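PDB 5LY9: variant surface glycoprotein MITAT 1.1 from Trypanosoma brucei brucei, which forms part of the surface coat of the parasite and, as one of many antigenically distinct variants, lets it evade the host immune response. Local coordinates for residues A44-Y47 / K48-Y52; G79-S82 / Y83-M86; K311-T314 / Y315-V319. One frame throughout, in Å; residues are numbered along the deposited sequence. Where two conformers were deposited one is given.

Contact 1 (A44-Y47 / K48-Y52); sequences AAEY and KVSIY. With NAG (2-acetamido-2-deoxy-beta-D-glucopyranose), chain C.
Lys48 starts beside Ala44, one helical turn earlier, and runs out to the glycan. Its CG is anti to the carbonyl carbon (chi1 -66°) and lies 3.3 Å from Ala44 O. The chain then bends at chi3, and its CD passes 3.3 Å from NAG O7. The amine ends the run: Lys48 NZ donates to NAG O3 at 2.9 Å and also to Leu337 O. The acetamido oxygen NAG O7 also lies 3.3 Å from Ala45 CB.

Ser50 turns back on its own helix. With chi1 at -58°, Ser50 OG donates to Glu46 O at 2.7 Å, from above the carbonyl plane. Glu46 O also takes the amide of Ser50, so two donors grip it. A water gives protons to both Ser50 OG and Glu46 OE2, joining the two side chains. Glu46 OE2 is bound as well by Tyr47 OH of the second subunit, and Glu46 OE1 forms a salt bridge with Lys43. Ile51 folds its CG1 to 3.2 Å from Tyr47 O.

One helix face thus meets sugar while another meets the partner subunit, in the helical core of the N-terminal domain of an A-type VSG dimer.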
ATOM      1  N   ALA A  44      -4.800   7.073 -21.957  1.00 19.71           N
ATOM      2  CA  ALA A  44      -5.486   6.661 -23.187  1.00 20.03           C
ATOM      3  C   ALA A  44      -5.961   7.886 -23.984  1.00 19.80           C
ATOM      4  O   ALA A  44      -5.850   7.933 -25.203  1.00 19.83           O
ATOM      5  CB  ALA A  44      -6.628   5.748 -22.874  1.00 20.40           C
ATOM      6  N   ALA A  45      -6.442   8.906 -23.303  1.00 20.15           N
ATOM      7  CA  ALA A  45      -6.891  10.105 -23.983  1.00 21.08           C
ATOM      8  C   ALA A  45      -5.726  10.832 -24.668  1.00 21.10           C
ATOM      9  O   ALA A  45      -5.865  11.295 -25.823  1.00 20.41           O
ATOM     10  CB  ALA A  45      -7.621  11.019 -23.035  1.00 21.82           C
ATOM     11  N   GLU A  46      -4.570  10.924 -23.985  1.00 20.26           N
ATOM     12  CA  GLU A  46      -3.384  11.416 -24.599  1.00 20.25           C
ATOM     13  C   GLU A  46      -3.084  10.679 -25.890  1.00 20.50           C
ATOM     14  O   GLU A  46      -2.824  11.280 -26.933  1.00 19.55           O
ATOM     15  CB  GLU A  46      -2.196  11.344 -23.624  1.00 20.32           C
ATOM     16  CG  GLU A  46      -0.892  11.835 -24.227  1.00 19.89           C
ATOM     17  CD  GLU A  46       0.347  11.502 -23.457  1.00 20.56           C
ATOM     18  OE1 GLU A  46       0.281  11.000 -22.335  1.00 21.03           O
ATOM     19  OE2 GLU A  46       1.454  11.763 -23.981  1.00 20.16           O
ATOM     20  N   TYR A  47      -3.147   9.350 -25.807  1.00 20.74           N
ATOM     21  CA  TYR A  47      -2.845   8.523 -26.975  1.00 20.81           C
ATOM     22  C   TYR A  47      -3.834   8.775 -28.134  1.00 20.28           C
ATOM     23  O   TYR A  47      -3.447   8.892 -29.281  1.00 20.70           O
ATOM     24  CB  TYR A  47      -2.807   7.057 -26.625  1.00 20.77           C
ATOM     25  CG  TYR A  47      -1.534   6.507 -26.054  1.00 21.02           C
ATOM     26  CD1 TYR A  47      -0.319   6.770 -26.639  1.00 23.07           C
ATOM     27  CD2 TYR A  47      -1.543   5.592 -25.024  1.00 22.40           C
ATOM     28  CE1 TYR A  47       0.886   6.265 -26.121  1.00 23.15           C
ATOM     29  CE2 TYR A  47      -0.350   5.061 -24.534  1.00 22.86           C
ATOM     30  CZ  TYR A  47       0.854   5.394 -25.093  1.00 21.77           C
ATOM     31  OH  TYR A  47       2.038   4.807 -24.684  1.00 21.60           O
ATOM     32  N   LYS A  48      -5.116   8.866 -27.823  1.00 20.64           N
ATOM     33  CA  LYS A  48      -6.145   9.039 -28.866  1.00 21.27           C
ATOM     34  C   LYS A  48      -5.919  10.315 -29.599  1.00 20.78           C
ATOM     35  O   LYS A  48      -5.947  10.342 -30.821  1.00 21.11           O
ATOM     36  CB  LYS A  48      -7.573   8.950 -28.313  1.00 22.16           C
ATOM     37  CG  LYS A  48      -7.849   7.559 -27.792  1.00 23.94           C
ATOM     38  CD  LYS A  48      -9.278   7.295 -27.430  1.00 25.04           C
ATOM     39  CE  LYS A  48      -9.426   6.375 -26.253  1.00 25.47           C
ATOM     40  NZ  LYS A  48     -10.830   5.938 -26.101  1.00 25.74           N
ATOM     41  N   VAL A  49      -5.727  11.408 -28.861  1.00 20.78           N
ATOM     42  CA  VAL A  49      -5.483  12.710 -29.548  1.00 21.09           C
ATOM     43  C   VAL A  49      -4.195  12.642 -30.335  1.00 21.86           C
ATOM     44  O   VAL A  49      -4.132  13.114 -31.467  1.00 22.58           O
ATOM     45  CB  VAL A  49      -5.535  13.921 -28.586  1.00 21.48           C
ATOM     46  CG1 VAL A  49      -5.458  15.187 -29.381  1.00 22.03           C
ATOM     47  CG2 VAL A  49      -6.826  13.921 -27.732  1.00 22.02           C
ATOM     48  N   SER A  50      -3.154  12.010 -29.777  1.00 21.40           N
ATOM     49  CA  SER A  50      -1.875  11.862 -30.481  1.00 21.16           C
ATOM     50  C   SER A  50      -1.998  11.089 -31.791  1.00 22.41           C
ATOM     51  O   SER A  50      -1.384  11.447 -32.811  1.00 22.40           O
ATOM     52  CB  SER A  50      -0.838  11.155 -29.639  1.00 22.22           C
ATOM     53  OG  SER A  50      -0.575  11.818 -28.385  1.00 20.74           O
ATOM     54  N   ILE A  51      -2.766  10.001 -31.767  1.00 22.76           N
ATOM     55  CA  ILE A  51      -2.989   9.199 -32.926  1.00 22.14           C
ATOM     56  C   ILE A  51      -3.755  10.003 -34.010  1.00 23.46           C
ATOM     57  O   ILE A  51      -3.394   9.986 -35.181  1.00 23.15           O
ATOM     58  CB  ILE A  51      -3.805   7.912 -32.561  1.00 23.14           C
ATOM     59  CG1 ILE A  51      -2.962   6.921 -31.730  1.00 22.42           C
ATOM     60  CG2 ILE A  51      -4.380   7.292 -33.835  1.00 23.96           C
ATOM     61  CD1 ILE A  51      -3.802   5.952 -30.883  1.00 22.34           C
ATOM     62  N   TYR A  52      -4.788  10.731 -33.587  1.00 23.67           N
ATOM     63  CA  TYR A  52      -5.556  11.538 -34.528  1.00 23.78           C
ATOM     64  C   TYR A  52      -4.614  12.550 -35.215  1.00 24.28           C
ATOM     65  O   TYR A  52      -4.665  12.771 -36.444  1.00 24.54           O
ATOM     66  CB  TYR A  52      -6.620  12.310 -33.809  1.00 24.59           C
ATOM     67  CG  TYR A  52      -7.501  13.075 -34.758  1.00 25.12           C
ATOM     68  CD1 TYR A  52      -7.170  14.311 -35.166  1.00 26.26           C
ATOM     69  CD2 TYR A  52      -8.740  12.528 -35.145  1.00 26.62           C
ATOM     70  CE1 TYR A  52      -7.997  15.007 -36.079  1.00 27.53           C
ATOM     71  CE2 TYR A  52      -9.595  13.226 -36.004  1.00 27.72           C
ATOM     72  CZ  TYR A  52      -9.208  14.440 -36.464  1.00 26.83           C
ATOM     73  OH  TYR A  52     -10.030  15.139 -37.349  1.00 29.36           O
TER
HETATM   74  C1  NAG C   2     -12.563   9.711 -22.567  1.00 28.27           C
HETATM   75  C2  NAG C   2     -12.150   9.290 -23.944  1.00 28.69           C
HETATM   76  C3  NAG C   2     -13.267   8.583 -24.711  1.00 28.56           C
HETATM   77  C4  NAG C   2     -13.886   7.466 -23.866  1.00 30.44           C
HETATM   78  C5  NAG C   2     -14.264   8.089 -22.528  1.00 29.69           C
HETATM   79  C6  NAG C   2     -14.933   7.142 -21.550  1.00 30.85           C
HETATM   80  C7  NAG C   2     -10.530  10.394 -25.370  1.00 32.13           C
HETATM   81  C8  NAG C   2     -10.255  11.544 -26.274  1.00 35.50           C
HETATM   82  N2  NAG C   2     -11.709  10.397 -24.791  1.00 28.88           N
HETATM   83  O3  NAG C   2     -12.802   8.030 -25.973  1.00 28.99           O
HETATM   84  O4  NAG C   2     -14.953   6.729 -24.567  1.00 33.47           O
HETATM   85  O5  NAG C   2     -13.072   8.599 -21.875  1.00 29.34           O
HETATM   86  O6  NAG C   2     -14.051   6.073 -21.335  1.00 31.23           O
HETATM   87  O7  NAG C   2      -9.720   9.538 -25.116  1.00 35.40           O
HETATM   88  O   HOH W   1       1.833  11.135 -26.715  1.00 25.51           O

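Contact 2 (G79-S82 / Y83-M86); sequences GLES and YKTM
The carboxylate of Glu81 lies across from Lys84 and Thr85, and its two oxygens have different partners. Glu81 OE1 forms a salt bridge with Lys84 NZ at 3.2 Å, with a weak hydrogen bond. Glu81 OE2 lies 3.5 Å from the methyl carbon Thr85 CG2. It also accepts a proton from a water at 2.6 Å. Lys84 NZ donates to the same water at 2.8 Å, so ion pair and water close a small ring. The other flat group, the Tyr83 ring, leads away from residues 79-82. Its hydroxyl bonds to Gln91, and the ring packs on Leu88 of the second subunit.

Two bends bring the charges together. Glu81 bends at chi2 (70°), and Lys84, extended until it bends at chi3 (74°), reaches back along the helix to meet its carboxylate. Both charged ends have a firmer partner in Gln40 of the second subunit: its OE1 accepts from Lys84 NZ and its NE2 donates to Glu81 OE1. Below the side chains, Thr85 N donates to Glu81 O at 2.9 Å. The backbone widens to a pi-type turn over residues 83-86.

The whole turn belongs to helix 62-114. Leu80 and Lys84 face Ile36 on helix 24-55 of the second subunit, while Tyr83 lies against the loop with Tyr264 of its own chain.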
ATOM      1  N   GLY A  79      -0.088  12.966 -12.651  1.00 19.06           N
ATOM      2  CA  GLY A  79      -0.871  12.050 -11.778  1.00 19.38           C
ATOM      3  C   GLY A  79      -0.073  10.847 -11.279  1.00 19.88           C
ATOM      4  O   GLY A  79      -0.051  10.540 -10.053  1.00 19.74           O
ATOM      5  N   LEU A  80       0.645  10.206 -12.210  1.00 18.64           N
ATOM      6  CA  LEU A  80       1.462   9.057 -11.832  1.00 19.41           C
ATOM      7  C   LEU A  80       2.584   9.495 -10.862  1.00 19.76           C
ATOM      8  O   LEU A  80       2.839   8.806  -9.885  1.00 19.00           O
ATOM      9  CB  LEU A  80       2.035   8.320 -13.066  1.00 19.48           C
ATOM     10  CG  LEU A  80       2.729   6.969 -12.794  1.00 20.90           C
ATOM     11  CD1 LEU A  80       1.861   5.936 -12.056  1.00 22.63           C
ATOM     12  CD2 LEU A  80       3.229   6.334 -14.105  1.00 20.98           C
ATOM     13  N   GLU A  81       3.265  10.609 -11.173  1.00 19.59           N
ATOM     14  CA  GLU A  81       4.234  11.147 -10.245  1.00 19.54           C
ATOM     15  C   GLU A  81       3.663  11.443  -8.888  1.00 20.17           C
ATOM     16  O   GLU A  81       4.330  11.149  -7.882  1.00 21.65           O
ATOM     17  CB  GLU A  81       4.877  12.406 -10.853  1.00 19.64           C
ATOM     18  CG  GLU A  81       5.950  13.066  -9.990  1.00 20.39           C
ATOM     19  CD  GLU A  81       7.245  12.304  -9.851  1.00 22.33           C
ATOM     20  OE1 GLU A  81       7.396  11.178 -10.313  1.00 21.69           O
ATOM     21  OE2 GLU A  81       8.143  12.855  -9.182  1.00 25.98           O
ATOM     22  N   SER A  82       2.496  12.078  -8.818  1.00 19.74           N
ATOM     23  CA  SER A  82       1.853  12.390  -7.540  0.81 19.99           C
ATOM     24  C   SER A  82       1.483  11.092  -6.774  1.00 19.75           C
ATOM     25  O   SER A  82       1.597  11.055  -5.545  1.00 20.88           O
ATOM     26  CB  SER A  82       0.585  13.203  -7.696  0.81 20.87           C
ATOM     27  OG  SER A  82       0.848  14.515  -8.217  0.81 20.81           O
ATOM     28  N   TYR A  83       1.030  10.064  -7.474  1.00 19.14           N
ATOM     29  CA  TYR A  83       0.761   8.793  -6.802  1.00 18.86           C
ATOM     30  C   TYR A  83       2.083   8.214  -6.180  1.00 19.20           C
ATOM     31  O   TYR A  83       2.123   7.782  -5.044  1.00 19.12           O
ATOM     32  CB  TYR A  83       0.112   7.763  -7.748  1.00 18.51           C
ATOM     33  CG  TYR A  83      -0.420   6.550  -6.987  1.00 18.64           C
ATOM     34  CD1 TYR A  83      -1.322   6.694  -5.991  1.00 19.59           C
ATOM     35  CD2 TYR A  83      -0.001   5.314  -7.283  1.00 19.57           C
ATOM     36  CE1 TYR A  83      -1.828   5.586  -5.299  1.00 19.38           C
ATOM     37  CE2 TYR A  83      -0.471   4.203  -6.595  1.00 19.72           C
ATOM     38  CZ  TYR A  83      -1.403   4.360  -5.635  1.00 19.42           C
ATOM     39  OH  TYR A  83      -1.866   3.256  -4.944  1.00 21.12           O
ATOM     40  N   LYS A  84       3.169   8.270  -6.917  1.00 20.02           N
ATOM     41  CA  LYS A  84       4.435   7.804  -6.390  1.00 20.84           C
ATOM     42  C   LYS A  84       4.910   8.575  -5.195  1.00 20.52           C
ATOM     43  O   LYS A  84       5.295   7.964  -4.185  1.00 20.26           O
ATOM     44  CB  LYS A  84       5.529   7.853  -7.478  1.00 21.17           C
ATOM     45  CG  LYS A  84       6.883   7.293  -6.997  1.00 20.55           C
ATOM     46  CD  LYS A  84       7.969   7.384  -8.107  1.00 21.04           C
ATOM     47  CE  LYS A  84       8.460   8.773  -8.316  1.00 21.41           C
ATOM     48  NZ  LYS A  84       9.480   8.868  -9.428  1.00 21.86           N
ATOM     49  N   THR A  85       4.897   9.906  -5.321  1.00 20.64           N
ATOM     50  CA  THR A  85       5.535  10.719  -4.332  1.00 22.29           C
ATOM     51  C   THR A  85       4.678  10.999  -3.087  1.00 23.42           C
ATOM     52  O   THR A  85       5.245  11.179  -2.049  1.00 23.95           O
ATOM     53  CB  THR A  85       6.015  12.057  -4.899  1.00 23.97           C
ATOM     54  OG1 THR A  85       4.877  12.754  -5.347  1.00 25.76           O
ATOM     55  CG2 THR A  85       6.935  11.837  -6.023  1.00 23.82           C
ATOM     56  N   MET A  86       3.374  10.915  -3.188  1.00 22.83           N
ATOM     57  CA  MET A  86       2.471  11.263  -2.097  0.52 24.06           C
ATOM     58  C   MET A  86       1.330  10.264  -1.898  1.00 23.09           C
ATOM     59  O   MET A  86       1.065   9.850  -0.772  1.00 22.27           O
ATOM     60  CB  MET A  86       1.898  12.655  -2.359  0.52 27.11           C
ATOM     61  CG  MET A  86       2.979  13.720  -2.431  0.52 31.07           C
ATOM     62  SD  MET A  86       3.579  14.268  -0.829  0.52 38.00           S
ATOM     63  CE  MET A  86       5.012  13.360  -0.327  0.52 36.86           C
TER
HETATM   64  O   HOH W   2      10.357  11.489  -8.798  1.00 26.39           O

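Contact 3 (K311-T314 / Y315-V319); sequences KTKT and YLDMV
Thr312 O receives the amide of Leu316 at 3.2 Å and, more weakly, that of Tyr315, and the regular bonds Asp317 N to Lys313 O and Met318 N to Thr314 O carry the helix on. Lys313 and Asp317 supply the one ion pair here. Lys313 leaves with CG opposite the backbone N (chi1 178°), runs extended, and bends only at chi4 (-46°). This brings Lys313 NZ to 2.7 Å from Asp317 OD2, on the syn lone pair of that oxygen. The stem takes part too, with Lys313 CG 3.4 Å from Asp317 OD2.

The Tyr315 ring has Lys311 O at its edge, in plane, 4.0 Å from Tyr315 CD2. Thr314 OG1 comes obliquely to 3.7 Å from the same Tyr315 CD2. The ring of Phe304 meets that of Tyr315 nearly at a right angle. Leu316 packs on Phe72 and on glycan sugars.

Polar and apolar roles are therefore split around the helix. Tyr315 and Leu316 pack inward on helix 62-114, while the salt bridge lies on the outer side. The acid and the amine, one turn apart, would largely offset each other's charge at the solvent-facing side of the helix.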
ATOM      1  N   LYS A 311     -16.841  23.429 -24.280  1.00 24.42           N
ATOM      2  CA  LYS A 311     -16.357  23.885 -25.579  1.00 24.86           C
ATOM      3  C   LYS A 311     -15.279  22.937 -26.157  1.00 25.10           C
ATOM      4  O   LYS A 311     -14.979  22.999 -27.371  1.00 24.79           O
ATOM      5  CB  LYS A 311     -15.843  25.336 -25.502  1.00 25.89           C
ATOM      6  CG  LYS A 311     -16.915  26.398 -25.102  1.00 27.10           C
ATOM      7  CD  LYS A 311     -17.960  26.496 -26.163  1.00 27.60           C
ATOM      8  CE  LYS A 311     -18.824  27.730 -25.966  1.00 27.23           C
ATOM      9  NZ  LYS A 311     -19.965  27.628 -26.897  1.00 25.91           N
ATOM     10  N   THR A 312     -14.655  22.108 -25.327  1.00 24.70           N
ATOM     11  CA  THR A 312     -13.709  21.118 -25.861  1.00 23.51           C
ATOM     12  C   THR A 312     -14.398  19.885 -26.431  1.00 24.42           C
ATOM     13  O   THR A 312     -13.796  19.107 -27.191  1.00 25.17           O
ATOM     14  CB  THR A 312     -12.720  20.677 -24.776  1.00 24.42           C
ATOM     15  OG1 THR A 312     -13.478  20.199 -23.662  1.00 25.43           O
ATOM     16  CG2 THR A 312     -11.771  21.836 -24.372  1.00 25.66           C
ATOM     17  N   LYS A 313     -15.697  19.723 -26.171  1.00 25.25           N
ATOM     18  CA  LYS A 313     -16.344  18.449 -26.446  1.00 25.53           C
ATOM     19  C   LYS A 313     -16.360  18.061 -27.924  1.00 27.78           C
ATOM     20  O   LYS A 313     -16.137  16.901 -28.218  1.00 27.06           O
ATOM     21  CB  LYS A 313     -17.761  18.393 -25.849  1.00 29.68           C
ATOM     22  CG  LYS A 313     -18.501  17.093 -26.149  1.00 32.13           C
ATOM     23  CD  LYS A 313     -19.742  16.925 -25.306  1.00 36.99           C
ATOM     24  CE  LYS A 313     -20.658  15.734 -25.698  1.00 39.65           C
ATOM     25  NZ  LYS A 313     -20.963  15.577 -27.169  1.00 42.00           N
ATOM     26  N   THR A 314     -16.664  18.997 -28.840  1.00 26.07           N
ATOM     27  CA  THR A 314     -16.719  18.662 -30.280  1.00 25.96           C
ATOM     28  C   THR A 314     -15.388  18.176 -30.787  1.00 25.54           C
ATOM     29  O   THR A 314     -15.402  17.200 -31.545  1.00 25.35           O
ATOM     30  CB  THR A 314     -17.244  19.806 -31.214  1.00 27.39           C
ATOM     31  OG1 THR A 314     -16.361  20.913 -31.062  1.00 27.83           O
ATOM     32  CG2 THR A 314     -18.585  20.225 -30.771  1.00 29.36           C
ATOM     33  N   TYR A 315     -14.264  18.701 -30.232  1.00 23.43           N
ATOM     34  CA  TYR A 315     -12.941  18.239 -30.597  1.00 24.23           C
ATOM     35  C   TYR A 315     -12.663  16.785 -30.113  1.00 24.49           C
ATOM     36  O   TYR A 315     -12.094  15.944 -30.856  1.00 24.81           O
ATOM     37  CB  TYR A 315     -11.810  19.236 -30.101  1.00 24.12           C
ATOM     38  CG  TYR A 315     -11.951  20.495 -30.817  1.00 24.29           C
ATOM     39  CD1 TYR A 315     -11.400  20.649 -32.091  1.00 24.51           C
ATOM     40  CD2 TYR A 315     -12.757  21.512 -30.329  1.00 25.43           C
ATOM     41  CE1 TYR A 315     -11.634  21.808 -32.803  1.00 25.82           C
ATOM     42  CE2 TYR A 315     -12.991  22.676 -31.078  1.00 25.29           C
ATOM     43  CZ  TYR A 315     -12.403  22.790 -32.303  1.00 25.42           C
ATOM     44  OH  TYR A 315     -12.573  23.914 -33.085  1.00 27.05           O
ATOM     45  N   LEU A 316     -13.036  16.512 -28.882  1.00 24.48           N
ATOM     46  CA  LEU A 316     -12.826  15.178 -28.302  1.00 24.39           C
ATOM     47  C   LEU A 316     -13.740  14.161 -29.050  1.00 25.65           C
ATOM     48  O   LEU A 316     -13.358  12.997 -29.270  1.00 25.44           O
ATOM     49  CB  LEU A 316     -13.117  15.189 -26.839  1.00 25.38           C
ATOM     50  CG  LEU A 316     -12.169  16.061 -26.001  1.00 26.82           C
ATOM     51  CD1 LEU A 316     -12.639  16.170 -24.538  1.00 29.07           C
ATOM     52  CD2 LEU A 316     -10.782  15.541 -26.095  1.00 26.78           C
ATOM     53  N   ASP A 317     -14.945  14.590 -29.368  1.00 25.20           N
ATOM     54  CA  ASP A 317     -15.866  13.757 -30.176  1.00 25.15           C
ATOM     55  C   ASP A 317     -15.335  13.405 -31.553  1.00 25.39           C
ATOM     56  O   ASP A 317     -15.439  12.256 -31.997  1.00 26.66           O
ATOM     57  CB  ASP A 317     -17.241  14.404 -30.281  1.00 26.42           C
ATOM     58  CG  ASP A 317     -18.023  14.367 -28.968  1.00 27.52           C
ATOM     59  OD1 ASP A 317     -17.709  13.614 -28.006  1.00 29.00           O
ATOM     60  OD2 ASP A 317     -18.994  15.126 -28.895  1.00 32.64           O
ATOM     61  N   MET A 318     -14.715  14.382 -32.212  1.00 26.06           N
ATOM     62  CA  MET A 318     -14.046  14.180 -33.479  1.00 28.99           C
ATOM     63  C   MET A 318     -12.923  13.153 -33.376  1.00 27.72           C
ATOM     64  O   MET A 318     -12.802  12.257 -34.185  1.00 24.69           O
ATOM     65  CB  MET A 318     -13.542  15.543 -33.955  1.00 33.57           C
ATOM     66  CG  MET A 318     -12.952  15.552 -35.296  1.00 41.07           C
ATOM     67  SD  MET A 318     -12.726  17.306 -35.792  1.00 52.43           S
ATOM     68  CE  MET A 318     -11.323  17.688 -34.810  1.00 36.42           C
ATOM     69  N   VAL A 319     -12.157  13.202 -32.287  1.00 25.68           N
ATOM     70  CA  VAL A 319     -11.112  12.202 -32.072  1.00 25.68           C
ATOM     71  C   VAL A 319     -11.720  10.791 -31.906  1.00 26.35           C
ATOM     72  O   VAL A 319     -11.263   9.827 -32.516  1.00 25.89           O
ATOM     73  CB  VAL A 319     -10.282  12.633 -30.829  1.00 25.03           C
ATOM     74  CG1 VAL A 319      -9.411  11.523 -30.346  1.00 26.60           C
ATOM     75  CG2 VAL A 319      -9.419  13.814 -31.217  1.00 25.27           C
TER

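In the fold
Each contact spans consecutive residues of one helix, so none closes a loop, and none nests in or crosses another. From the N terminus, contact 1 comes first, on helix 24-55. The chain then enters helix 62-114, which carries contact 2 with its centre about 22 Å from that of contact 1. Contact 3 follows much later, on helix 313-321. It returns to contact 1, where Met318 and Val319 pack on Tyr52, and Val319 also on Lys48. Contact 3 also rests on helix 62-114. Contacts 1 and 2 both meet the second subunit, whereas contact 3 does not. Contacts 1 and 3 share the glycan.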